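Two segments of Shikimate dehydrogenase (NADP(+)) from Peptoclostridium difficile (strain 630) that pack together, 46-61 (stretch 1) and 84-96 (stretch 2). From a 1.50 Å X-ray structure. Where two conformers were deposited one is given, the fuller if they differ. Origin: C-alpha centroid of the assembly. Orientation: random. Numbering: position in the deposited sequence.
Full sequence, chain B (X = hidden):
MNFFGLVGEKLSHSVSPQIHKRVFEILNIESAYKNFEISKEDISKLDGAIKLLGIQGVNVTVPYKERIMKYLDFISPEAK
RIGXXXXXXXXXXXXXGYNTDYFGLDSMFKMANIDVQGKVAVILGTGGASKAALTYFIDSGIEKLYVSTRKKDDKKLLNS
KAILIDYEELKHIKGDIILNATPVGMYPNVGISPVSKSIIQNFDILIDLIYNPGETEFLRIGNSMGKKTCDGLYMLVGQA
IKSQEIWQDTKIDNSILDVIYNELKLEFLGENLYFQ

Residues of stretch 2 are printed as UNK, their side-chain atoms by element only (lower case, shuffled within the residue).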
# COMPACT_ATOMS: atom_id res chain seq x y z
N LEU B 46 -18.42 -8.30 14.48
CA LEU B 46 -18.11 -7.37 13.40
C LEU B 46 -17.53 -8.06 12.17
O LEU B 46 -17.93 -7.78 11.04
CB LEU B 46 -17.15 -6.24 13.84
CG LEU B 46 -16.65 -5.27 12.80
CD1 LEU B 46 -17.79 -4.35 12.38
CD2 LEU B 46 -15.50 -4.41 13.30
N ASP B 47 -16.55 -8.94 12.36
CA ASP B 47 -15.90 -9.51 11.19
C ASP B 47 -16.86 -10.27 10.27
O ASP B 47 -16.81 -10.13 9.05
CB ASP B 47 -14.64 -10.36 11.55
CG ASP B 47 -14.96 -11.68 12.16
OD1 ASP B 47 -15.24 -11.75 13.37
OD2 ASP B 47 -14.87 -12.69 11.43
N GLY B 48 -17.79 -11.00 10.86
CA GLY B 48 -18.76 -11.75 10.08
C GLY B 48 -19.68 -10.83 9.31
O GLY B 48 -20.03 -11.12 8.16
N ALA B 49 -20.08 -9.72 9.95
CA ALA B 49 -20.99 -8.76 9.31
C ALA B 49 -20.31 -8.03 8.16
O ALA B 49 -20.92 -7.82 7.11
CB ALA B 49 -21.57 -7.80 10.31
N ILE B 50 -19.05 -7.62 8.35
CA ILE B 50 -18.28 -6.97 7.26
C ILE B 50 -18.22 -7.89 6.06
O ILE B 50 -18.48 -7.50 4.91
CB ILE B 50 -16.84 -6.64 7.72
CG1 ILE B 50 -16.85 -5.38 8.57
CG2 ILE B 50 -15.91 -6.53 6.52
CD1 ILE B 50 -15.51 -5.11 9.26
N LYS B 51 -17.84 -9.13 6.29
CA LYS B 51 -17.73 -10.10 5.22
C LYS B 51 -19.07 -10.35 4.56
O LYS B 51 -19.16 -10.38 3.32
CB LYS B 51 -17.13 -11.43 5.75
CG LYS B 51 -15.70 -11.29 6.19
CD LYS B 51 -15.26 -12.53 6.97
CE LYS B 51 -13.89 -12.35 7.58
NZ LYS B 51 -13.63 -13.50 8.52
N LEU B 52 -20.12 -10.53 5.35
CA LEU B 52 -21.42 -10.86 4.80
C LEU B 52 -21.95 -9.77 3.87
O LEU B 52 -22.43 -10.06 2.78
CB LEU B 52 -22.44 -11.10 5.94
CG LEU B 52 -23.81 -11.57 5.44
CD1 LEU B 52 -23.79 -12.99 4.94
CD2 LEU B 52 -24.85 -11.40 6.56
N LEU B 53 -21.85 -8.53 4.33
CA LEU B 53 -22.41 -7.39 3.62
C LEU B 53 -21.43 -6.72 2.67
O LEU B 53 -21.79 -5.75 2.00
CB LEU B 53 -23.05 -6.40 4.60
CG LEU B 53 -24.18 -6.93 5.49
CD1 LEU B 53 -24.78 -5.83 6.35
CD2 LEU B 53 -25.25 -7.55 4.64
N GLY B 54 -20.20 -7.24 2.57
CA GLY B 54 -19.25 -6.67 1.61
C GLY B 54 -18.84 -5.26 1.90
O GLY B 54 -18.74 -4.45 0.97
N ILE B 55 -18.67 -4.92 3.17
CA ILE B 55 -18.19 -3.61 3.57
C ILE B 55 -16.71 -3.57 3.23
O ILE B 55 -15.92 -4.30 3.82
CB ILE B 55 -18.46 -3.33 5.05
CG1 ILE B 55 -19.93 -3.62 5.43
CG2 ILE B 55 -18.03 -1.92 5.41
CD1 ILE B 55 -20.95 -2.80 4.66
N GLN B 56 -16.31 -2.74 2.27
CA GLN B 56 -14.94 -2.79 1.76
C GLN B 56 -13.88 -2.43 2.77
O GLN B 56 -12.76 -2.98 2.75
CB GLN B 56 -14.81 -1.91 0.51
CG GLN B 56 -13.47 -2.03 -0.17
CD GLN B 56 -13.39 -1.31 -1.48
OE1 GLN B 56 -14.36 -1.27 -2.26
NE2 GLN B 56 -12.21 -0.77 -1.76
N GLY B 57 -14.17 -1.46 3.60
CA GLY B 57 -13.20 -1.05 4.60
C GLY B 57 -13.81 -0.38 5.79
O GLY B 57 -14.84 0.29 5.65
N VAL B 58 -13.15 -0.48 6.94
CA VAL B 58 -13.58 0.27 8.10
C VAL B 58 -12.38 0.83 8.81
O VAL B 58 -11.27 0.25 8.75
CB VAL B 58 -14.44 -0.51 9.13
CG1 VAL B 58 -15.71 -1.02 8.46
CG2 VAL B 58 -13.67 -1.64 9.76
N ASN B 59 -12.56 1.97 9.44
CA ASN B 59 -11.63 2.43 10.43
C ASN B 59 -12.07 1.91 11.79
O ASN B 59 -13.24 1.61 12.00
CB ASN B 59 -11.56 3.95 10.45
CG ASN B 59 -10.91 4.51 9.22
OD1 ASN B 59 -11.51 5.28 8.48
ND2 ASN B 59 -9.66 4.14 8.99
N VAL B 60 -11.11 1.85 12.72
CA VAL B 60 -11.39 1.37 14.08
C VAL B 60 -10.83 2.43 15.01
O VAL B 60 -9.65 2.88 14.86
CB VAL B 60 -10.73 -0.00 14.35
CG1 VAL B 60 -11.10 -0.53 15.73
CG2 VAL B 60 -11.14 -1.01 13.31
N THR B 61 -11.63 2.82 15.96
CA THR B 61 -11.20 3.77 16.98
C THR B 61 -11.41 3.18 18.38
O THR B 61 -11.62 1.96 18.58
CB THR B 61 -11.82 5.16 16.76
OG1 THR B 61 -11.20 6.12 17.66
CG2 THR B 61 -13.30 5.14 16.96
N UNK B 84 -1.61 -2.44 17.34
CA UNK B 84 -2.99 -1.94 17.20
C UNK B 84 -3.30 -1.74 15.73
O UNK B 84 -2.37 -1.51 14.93
c UNK B 84 -3.14 -0.62 17.91
N UNK B 85 -4.59 -1.77 15.41
CA UNK B 85 -5.10 -1.58 14.07
C UNK B 85 -6.15 -0.49 14.04
O UNK B 85 -7.05 -0.49 14.88
c UNK B 85 -6.64 -2.72 12.36
c UNK B 85 -4.56 -3.85 13.20
c UNK B 85 -5.70 -2.91 13.55
N UNK B 86 -6.06 0.45 13.08
CA UNK B 86 -7.12 1.45 12.90
C UNK B 86 -7.74 1.45 11.52
O UNK B 86 -8.63 2.26 11.27
c UNK B 86 -5.71 3.42 12.21
c UNK B 86 -6.63 2.85 13.25
n UNK B 86 -5.42 4.70 12.38
o UNK B 86 -5.27 2.76 11.27
N UNK B 87 -7.31 0.54 10.64
CA UNK B 87 -7.80 0.49 9.25
C UNK B 87 -7.90 -0.97 8.86
O UNK B 87 -6.92 -1.70 8.98
c UNK B 87 -7.32 1.20 6.87
o UNK B 87 -6.78 2.64 8.73
c UNK B 87 -6.86 1.26 8.31
N UNK B 88 -9.07 -1.39 8.40
CA UNK B 88 -9.31 -2.76 7.96
C UNK B 88 -9.77 -2.75 6.50
O UNK B 88 -10.61 -1.90 6.12
c UNK B 88 -10.81 -4.82 8.26
c UNK B 88 -10.37 -3.46 8.83
c UNK B 88 -10.87 -4.09 11.29
c UNK B 88 -9.85 -3.62 10.27
N UNK B 89 -9.27 -3.68 5.71
CA UNK B 89 -9.63 -3.85 4.30
C UNK B 89 -10.16 -5.27 4.11
O UNK B 89 -9.54 -6.24 4.56
c UNK B 89 -7.21 -3.84 1.25
c UNK B 89 -8.56 -4.02 1.93
c UNK B 89 -8.41 -3.67 3.41
c UNK B 89 -9.63 -3.25 1.18
N UNK B 90 -11.30 -5.40 3.44
CA UNK B 90 -11.89 -6.69 3.03
C UNK B 90 -11.52 -6.98 1.58
O UNK B 90 -11.82 -6.20 0.69
c UNK B 90 -13.42 -6.63 3.14
c UNK B 90 -15.69 -7.45 2.47
c UNK B 90 -14.00 -9.06 3.44
c UNK B 90 -14.19 -7.83 2.57
N UNK B 91 -10.87 -8.12 1.36
CA UNK B 91 -10.57 -8.62 0.02
C UNK B 91 -10.70 -10.10 -0.00
O UNK B 91 -10.11 -10.80 0.81
c UNK B 91 -9.73 -6.29 -1.99
n UNK B 91 -9.95 -2.79 -3.06
n UNK B 91 -11.31 -4.57 -3.60
c UNK B 91 -9.16 -8.21 -0.43
n UNK B 91 -9.49 -4.87 -2.20
c UNK B 91 -10.25 -4.08 -2.96
c UNK B 91 -8.95 -6.76 -0.78
N UNK B 92 -11.50 -10.60 -0.96
CA UNK B 92 -11.67 -12.04 -1.13
C UNK B 92 -12.03 -12.74 0.19
O UNK B 92 -11.47 -13.78 0.54
c UNK B 92 -10.45 -12.65 -1.83
c UNK B 92 -9.77 -10.87 -3.59
o UNK B 92 -8.66 -10.53 -3.10
c UNK B 92 -10.31 -12.27 -3.31
o UNK B 92 -10.41 -10.13 -4.39
N UNK B 93 -12.95 -12.13 0.92
CA UNK B 93 -13.50 -12.65 2.16
C UNK B 93 -12.52 -12.75 3.33
O UNK B 93 -12.79 -13.45 4.32
c UNK B 93 -14.19 -14.02 1.92
o UNK B 93 -16.18 -13.38 3.06
c UNK B 93 -15.35 -14.26 2.85
n UNK B 93 -15.43 -15.47 3.38
N UNK B 94 -11.41 -12.02 3.20
CA UNK B 94 -10.37 -11.97 4.22
C UNK B 94 -10.25 -10.53 4.71
O UNK B 94 -10.54 -9.59 3.97
c UNK B 94 -9.03 -12.42 3.65
c UNK B 94 -7.50 -15.16 5.05
c UNK B 94 -9.02 -13.86 3.18
s UNK B 94 -9.20 -15.03 4.54
N UNK B 95 -9.85 -10.38 5.97
CA UNK B 95 -9.64 -9.06 6.56
C UNK B 95 -8.16 -8.79 6.83
O UNK B 95 -7.48 -9.59 7.47
c UNK B 95 -10.43 -8.89 7.86
c UNK B 95 -12.52 -8.04 6.72
c UNK B 95 -11.95 -9.03 7.70
c UNK B 95 -12.62 -8.90 9.06
N UNK B 96 -7.71 -7.63 6.34
CA UNK B 96 -6.34 -7.14 6.46
C UNK B 96 -6.34 -5.92 7.35
O UNK B 96 -7.13 -4.98 7.12
c UNK B 96 -5.58 -7.88 4.13
c UNK B 96 -4.12 -9.33 2.92
c UNK B 96 -6.46 -9.55 2.63
c UNK B 96 -4.32 -8.31 3.81
o UNK B 96 -5.01 -10.99 1.43
c UNK B 96 -6.66 -8.49 3.50
c UNK B 96 -5.19 -9.96 2.35
c UNK B 96 -5.78 -6.73 5.10
O HOH W 1 -17.02 -11.17 1.67
O HOH W 2 -18.95 -13.66 2.55

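Position 84 has a single side-chain carbon. It lies out of reach of stretch 1. It is Ala84.

Position 85 has three side-chain carbons, with two carried on the first. Its backbone O lies 3.8 Å from Val60 CB. The branching at CB makes it Val85.

Position 86 has two carbons, the second carrying one oxygen and one nitrogen. Its backbone O accepts two hydrogen bonds, from Val60 N at 2.9 Å and from Asn59 ND2 at 3.1 Å. The amide carbon is attached directly to CB, so this is Asn86.

Position 87 has one carbon carrying an oxygen and a carbon. The oxygen lies 3.3 Å from Asn59 ND2. This is Thr87. Its OG1 donates to Asn86 OD1 at 3.0 Å.

Position 88 has four carbons, forked at the first, with one arm two carbons long. Its CB packs 3.9 Å from Val58 CG2. The tip of the long arm reaches 3.7 Å from Val60 CG2. This is Ile88, and that tip is CD1.

Position 89 has four carbons, forked at the second. One end carbon comes 3.5 Å from Gln56 O. This is Leu89. It pairs with Gly57, which has no side chain on their shared face of the sheet.

Position 90 also has four carbons forked at the second. Its backbone N donates to Gln56 O at 2.9 Å, almost in line. Its side chain points toward stretch 1. One end carbon lies 3.4 Å from Ile55 O and 3.7 Å from Gly54 CA, while the other lies 3.9 Å from Lys51 CG. It is Leu90.

Position 91 has three carbons, a nitrogen, then a carbon with two more nitrogens. One terminal nitrogen lies 3.3 Å from Gln56 NE2, but both are donors and do not bond. This guanidinium marks Arg91.

Position 92 has three carbons, the third carrying two oxygens. It does not touch stretch 1. It is Glu92, within the type I' turn.

Position 93 has two carbons, the second carrying an oxygen and a nitrogen. The oxygen lies 3.5 Å from Lys51 CB. This is Asn93. One water lies within hydrogen-bonding distance of both stretches, 2.7 Å from Asn93 OD1 and 2.8 Å from Lys51 O.

Position 94 has two carbons, a sulfur and a carbon, unbranched. It points away from stretch 1. It is Met94, which closes the turn.

Position 95 has four carbons, forked at the second, and points toward the helix. One end carbon lies 3.5 Å from Asp47 CB and the other 3.7 Å from Ile50 CG2. This is Leu95.

Position 96 has one carbon and a six-carbon ring bearing an oxygen. It is out of reach. It is Tyr96.

The contact has two parts. Strand 57-60 pairs antiparallel with strand 87-91; Val58 N to Ile88 O is 3.0 Å and Ile88 N to Val58 O is 2.8 Å. Past the turn, Leu95 joins Leu90 in packing against the helix at Ile50 and Lys51. The two stretches bury 818 Å² between them, both sides summed.

Stretch 2, residues 84-96: AVNTILLRENMLY
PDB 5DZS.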